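PDB 6K7Z: GH18 chiitnase from Pseudoalteromonas aurantia, which probably hydrolyses chitin within its chains, acting as a glycoside hydrolase family 18 endochitinase built on a TIM-barrel fold. Local coordinates for residues P156-L161 and L206-L211; P192-S195 and D199-V202. All coordinates share one frame; numbering follows the deposited sequence.

Contact 1: P156-L161 and L206-L211; sequences PQPPYL and LNYTKL
One face of the Tyr208 ring is taken by Leu161, whose CB lies 3.7 Å from the ring centroid and 18° off the normal, a CH-pi contact displaced toward the CD1-CE1 rim. The leucine reaches across the ring: its CD1 approaches Tyr208 CD2 at 3.8 Å, so a branched aliphatic chain meets much of the flat surface. Near the phenol end, Pro158 CB packs against Tyr208 OH at 3.3 Å, while Pro158 O stands obliquely to the ring. That carbonyl already accepts the backbone N-H of Leu161 (N to O 2.9 Å), which closes the turn carrying both residues. Tyr208 OH has its polar partner in Glu162, just beyond the turn, so tyrosine suits the position by joining an apolar face to a hydroxyl that can serve a carboxylate. With CG anti to its carbonyl carbon (chi1 -56°), the ring leaves the helix toward the turn. Beside it, Leu211 CD1 meets Leu161 CD2 at 3.9 Å, extending the apolar patch past the helix end. A serine in place of Tyr208 would probably leave the Glu162 carboxylate without its hydroxyl mate and open a gap against Leu161. Leu161 also touches Leu184 and Val186 of strand 183-187 and Tyr170 of helix 169-177. The contact thus ties the loop after strand 151-154 to helix 198-209, which follows the next strand. It joins two successive beta-alpha units of the TIM barrel on which family 18 chitinases are built.

Contact 2: P192-S195 and D199-V202; sequences PPWS and DQIV
Trp194 and Gln200 meet where the loop after strand 183-187 of the TIM barrel turns into helix 198-209, a local contact inside one beta-alpha unit, between its connecting loop and its helix. The tight part is formed by Trp194 and Ile201. Both Ile201 CG1 and CD1 come within 3.3 Å of Trp194 O, and Ile201 CA lies at the indole edge, near its plane. Isoleucine suits the spot because its CG1-CD1 arm, with CG1 anti to the carbonyl carbon, extends over the Trp194 carbonyl. On one indole face rests Gln200 CG, 3.9 Å from the centroid of the five-membered ring and 29° off its normal. The CG methylene serves here as apolar packing; the chain then bends at chi2 (67°), and its amide plane stands 71° from the indole. Toward solvent the fit loosens: exposed Pro193, preceded by a cis peptide bond, comes near the partly exposed Gln200 chiefly through its carbonyl, with Pro193 O 4.0 Å from Gln200 CG. Asn197 bonds that same carbonyl oxygen. Tryptophan suits the buried side because its large ring also carries a polar N-H: Trp194 NE1 hydrogen-bonds Ser204 OG, one turn beyond Gln200.

In the fold
Helix 198-209 serves both contacts: its last turn in contact 1, its first turn in contact 2. The centres lie about 12 Å apart, and 192-195 and 199-202 fall within the chain interval closed by contact 1. Contact 1 is wholly buried and joins successive barrel units, its tyrosine hydroxyl hydrogen-bonded to Glu162; contact 2 is partly buried, local in sequence, and gives way to Pro193 and Gln200 toward solvent. They meet at Trp194, whose CE2 lies 3.4 Å from Pro158 CB, while Pro159 packs nearby. From the same loop Gln157 touches Glu117, the final residue of a sequence matching the family 18 DxxDxDxE signature.

Contact 1: P156-L161 and L206-L211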
loop_
_atom_site.group_PDB
_atom_site.type_symbol
_atom_site.label_atom_id
_atom_site.label_comp_id
_atom_site.label_asym_id
_atom_site.label_seq_id
_atom_site.Cartn_x
_atom_site.Cartn_y
_atom_site.Cartn_z
ATOM N N PRO A 156 2.696 -4.653 2.730
ATOM C CA PRO A 156 3.312 -5.977 2.824
ATOM C C PRO A 156 2.357 -7.100 2.457
ATOM O O PRO A 156 1.131 -6.984 2.529
ATOM C CB PRO A 156 3.710 -6.073 4.297
ATOM C CG PRO A 156 2.701 -5.224 4.989
ATOM C CD PRO A 156 2.455 -4.074 4.066
ATOM N N GLN A 157 2.944 -8.195 2.080
ATOM C CA GLN A 157 2.234 -9.449 1.895
ATOM C C GLN A 157 2.275 -10.265 3.182
ATOM O O GLN A 157 3.148 -10.052 4.029
ATOM C CB GLN A 157 2.853 -10.217 0.736
ATOM C CG GLN A 157 2.676 -9.468 -0.576
ATOM C CD GLN A 157 3.604 -9.958 -1.653
ATOM O OE1 GLN A 157 3.472 -11.083 -2.140
ATOM N NE2 GLN A 157 4.554 -9.116 -2.034
ATOM N N PRO A 158 1.323 -11.177 3.375
ATOM C CA PRO A 158 1.175 -11.845 4.674
ATOM C C PRO A 158 2.451 -12.527 5.151
ATOM O O PRO A 158 2.763 -12.441 6.346
ATOM C CB PRO A 158 0.051 -12.863 4.420
ATOM C CG PRO A 158 -0.820 -12.174 3.413
ATOM C CD PRO A 158 0.158 -11.431 2.501
ATOM N N PRO A 159 3.213 -13.218 4.287
ATOM C CA PRO A 159 4.425 -13.883 4.812
ATOM C C PRO A 159 5.392 -12.924 5.478
ATOM O O PRO A 159 6.141 -13.329 6.377
ATOM C CB PRO A 159 5.045 -14.533 3.569
ATOM C CG PRO A 159 3.891 -14.774 2.658
ATOM C CD PRO A 159 2.987 -13.580 2.871
ATOM N N TYR A 160 5.376 -11.654 5.072
ATOM C CA TYR A 160 6.277 -10.666 5.649
ATOM C C TYR A 160 6.006 -10.425 7.127
ATOM O O TYR A 160 6.890 -9.909 7.828
ATOM C CB TYR A 160 6.147 -9.339 4.914
ATOM C CG TYR A 160 6.521 -9.324 3.443
ATOM C CD1 TYR A 160 7.048 -10.445 2.799
ATOM C CD2 TYR A 160 6.328 -8.172 2.695
ATOM C CE1 TYR A 160 7.385 -10.391 1.445
ATOM C CE2 TYR A 160 6.664 -8.111 1.363
ATOM C CZ TYR A 160 7.181 -9.216 0.739
ATOM O OH TYR A 160 7.504 -9.117 -0.594
ATOM N N LEU A 161 4.806 -10.761 7.602
ATOM C CA LEU A 161 4.329 -10.428 8.942
ATOM C C LEU A 161 4.159 -11.654 9.838
ATOM O O LEU A 161 3.652 -11.533 10.960
ATOM C CB LEU A 161 3.000 -9.676 8.841
ATOM C CG LEU A 161 3.096 -8.283 8.206
ATOM C CD1 LEU A 161 1.746 -7.791 7.707
ATOM C CD2 LEU A 161 3.690 -7.292 9.185
ATOM N N LEU A 206 -5.627 -10.778 12.924
ATOM C CA LEU A 206 -5.593 -10.529 14.360
ATOM C C LEU A 206 -4.166 -10.610 14.900
ATOM O O LEU A 206 -3.746 -9.763 15.699
ATOM C CB LEU A 206 -6.505 -11.523 15.077
ATOM C CG LEU A 206 -7.989 -11.402 14.736
ATOM C CD1 LEU A 206 -8.781 -12.585 15.329
ATOM C CD2 LEU A 206 -8.534 -10.074 15.234
ATOM N N ASN A 207 -3.406 -11.614 14.458
ATOM C CA ASN A 207 -2.005 -11.729 14.862
ATOM C C ASN A 207 -1.225 -10.477 14.494
ATOM O O ASN A 207 -0.402 -9.984 15.285
ATOM C CB ASN A 207 -1.366 -12.953 14.202
ATOM C CG ASN A 207 -1.871 -14.254 14.769
ATOM O OD1 ASN A 207 -2.470 -14.279 15.839
ATOM N ND2 ASN A 207 -1.616 -15.350 14.061
ATOM N N TYR A 208 -1.460 -9.951 13.288
ATOM C CA TYR A 208 -0.694 -8.794 12.839
ATOM C C TYR A 208 -1.009 -7.567 13.678
ATOM O O TYR A 208 -0.128 -6.727 13.909
ATOM C CB TYR A 208 -0.970 -8.502 11.361
ATOM C CG TYR A 208 -0.704 -9.647 10.414
ATOM C CD1 TYR A 208 0.121 -10.712 10.768
ATOM C CD2 TYR A 208 -1.278 -9.662 9.153
ATOM C CE1 TYR A 208 0.347 -11.768 9.892
ATOM C CE2 TYR A 208 -1.044 -10.700 8.270
ATOM C CZ TYR A 208 -0.238 -11.746 8.639
ATOM O OH TYR A 208 -0.033 -12.780 7.751
ATOM N N THR A 209 -2.260 -7.433 14.141
ATOM C CA THR A 209 -2.588 -6.276 14.969
ATOM C C THR A 209 -1.888 -6.315 16.318
ATOM O O THR A 209 -1.825 -5.283 16.994
ATOM C CB THR A 209 -4.090 -6.164 15.224
ATOM O OG1 THR A 209 -4.521 -7.279 16.014
ATOM C CG2 THR A 209 -4.856 -6.122 13.910
ATOM N N LYS A 210 -1.382 -7.474 16.715
ATOM C CA LYS A 210 -0.739 -7.661 18.009
ATOM C C LYS A 210 0.779 -7.664 17.926
ATOM O O LYS A 210 1.441 -7.897 18.946
ATOM C CB LYS A 210 -1.228 -8.964 18.643
ATOM C CG LYS A 210 -2.725 -8.964 18.915
ATOM C CD LYS A 210 -3.170 -10.283 19.537
ATOM C CE LYS A 210 -4.679 -10.332 19.694
ATOM N NZ LYS A 210 -5.148 -11.676 20.154
ATOM N N LEU A 211 1.345 -7.420 16.746
ATOM C CA LEU A 211 2.786 -7.247 16.635
ATOM C C LEU A 211 3.213 -5.982 17.375
ATOM O O LEU A 211 2.410 -5.074 17.577
ATOM C CB LEU A 211 3.210 -7.182 15.166
ATOM C CG LEU A 211 3.186 -8.512 14.395
ATOM C CD1 LEU A 211 3.289 -8.282 12.899
ATOM C CD2 LEU A 211 4.294 -9.450 14.861
#

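Contact 2: P192-S195 and D199-V202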
loop_
_atom_site.group_PDB
_atom_site.type_symbol
_atom_site.label_atom_id
_atom_site.label_comp_id
_atom_site.label_asym_id
_atom_site.label_seq_id
_atom_site.Cartn_x
_atom_site.Cartn_y
_atom_site.Cartn_z
ATOM N N PRO A 192 -1.022 -17.839 -1.303
ATOM C CA PRO A 192 -1.530 -19.000 -0.568
ATOM C C PRO A 192 -0.719 -19.169 0.713
ATOM O O PRO A 192 0.466 -18.848 0.712
ATOM C CB PRO A 192 -1.294 -20.166 -1.534
ATOM C CG PRO A 192 -0.984 -19.540 -2.861
ATOM C CD PRO A 192 -0.332 -18.225 -2.541
ATOM N N PRO A 193 -1.321 -19.687 1.782
ATOM C CA PRO A 193 -2.699 -20.180 1.894
ATOM C C PRO A 193 -3.707 -19.132 2.355
ATOM O O PRO A 193 -4.829 -19.487 2.725
ATOM C CB PRO A 193 -2.573 -21.284 2.937
ATOM C CG PRO A 193 -1.502 -20.779 3.848
ATOM C CD PRO A 193 -0.519 -20.037 2.970
ATOM N N TRP A 194 -3.324 -17.855 2.330
ATOM C CA TRP A 194 -4.272 -16.805 2.685
ATOM C C TRP A 194 -5.291 -16.547 1.584
ATOM O O TRP A 194 -6.435 -16.203 1.881
ATOM C CB TRP A 194 -3.542 -15.499 2.997
ATOM C CG TRP A 194 -2.698 -15.594 4.193
ATOM C CD1 TRP A 194 -3.059 -15.321 5.474
ATOM C CD2 TRP A 194 -1.330 -15.989 4.229
ATOM N NE1 TRP A 194 -1.991 -15.517 6.316
ATOM C CE2 TRP A 194 -0.917 -15.934 5.576
ATOM C CE3 TRP A 194 -0.409 -16.385 3.253
ATOM C CZ2 TRP A 194 0.372 -16.269 5.975
ATOM C CZ3 TRP A 194 0.876 -16.717 3.653
ATOM C CH2 TRP A 194 1.254 -16.649 5.000
ATOM N N SER A 195 -4.885 -16.658 0.321
ATOM C CA SER A 195 -5.749 -16.291 -0.800
ATOM C C SER A 195 -7.080 -17.022 -0.731
ATOM O O SER A 195 -7.120 -18.255 -0.684
ATOM C CB SER A 195 -5.049 -16.600 -2.125
ATOM O OG SER A 195 -4.060 -15.629 -2.439
ATOM N N ASP A 199 -10.886 -17.824 6.878
ATOM C CA ASP A 199 -10.453 -18.203 8.220
ATOM C C ASP A 199 -8.980 -17.877 8.430
ATOM O O ASP A 199 -8.593 -17.331 9.473
ATOM C CB ASP A 199 -10.710 -19.693 8.450
ATOM C CG ASP A 199 -12.135 -20.077 8.165
ATOM O OD1 ASP A 199 -12.995 -19.171 8.196
ATOM O OD2 ASP A 199 -12.398 -21.277 7.904
ATOM N N GLN A 200 -8.148 -18.190 7.443
ATOM C CA GLN A 200 -6.729 -17.881 7.569
ATOM C C GLN A 200 -6.490 -16.372 7.541
ATOM O O GLN A 200 -5.612 -15.860 8.247
ATOM C CB GLN A 200 -5.952 -18.589 6.460
ATOM C CG GLN A 200 -4.458 -18.359 6.506
ATOM C CD GLN A 200 -3.822 -18.987 7.727
ATOM O OE1 GLN A 200 -3.375 -18.287 8.647
ATOM N NE2 GLN A 200 -3.786 -20.316 7.753
ATOM N N ILE A 201 -7.265 -15.638 6.741
ATOM C CA ILE A 201 -7.075 -14.189 6.678
ATOM C C ILE A 201 -7.410 -13.553 8.021
ATOM O O ILE A 201 -6.695 -12.658 8.503
ATOM C CB ILE A 201 -7.924 -13.592 5.537
ATOM C CG1 ILE A 201 -7.395 -14.056 4.178
ATOM C CG2 ILE A 201 -7.965 -12.069 5.636
ATOM C CD1 ILE A 201 -8.408 -13.885 3.044
ATOM N N VAL A 202 -8.492 -14.015 8.655
ATOM C CA VAL A 202 -8.924 -13.444 9.929
ATOM C C VAL A 202 -7.902 -13.712 11.028
ATOM O O VAL A 202 -7.518 -12.804 11.775
ATOM C CB VAL A 202 -10.310 -13.990 10.312
ATOM C CG1 VAL A 202 -10.644 -13.615 11.751
ATOM C CG2 VAL A 202 -11.375 -13.441 9.341
#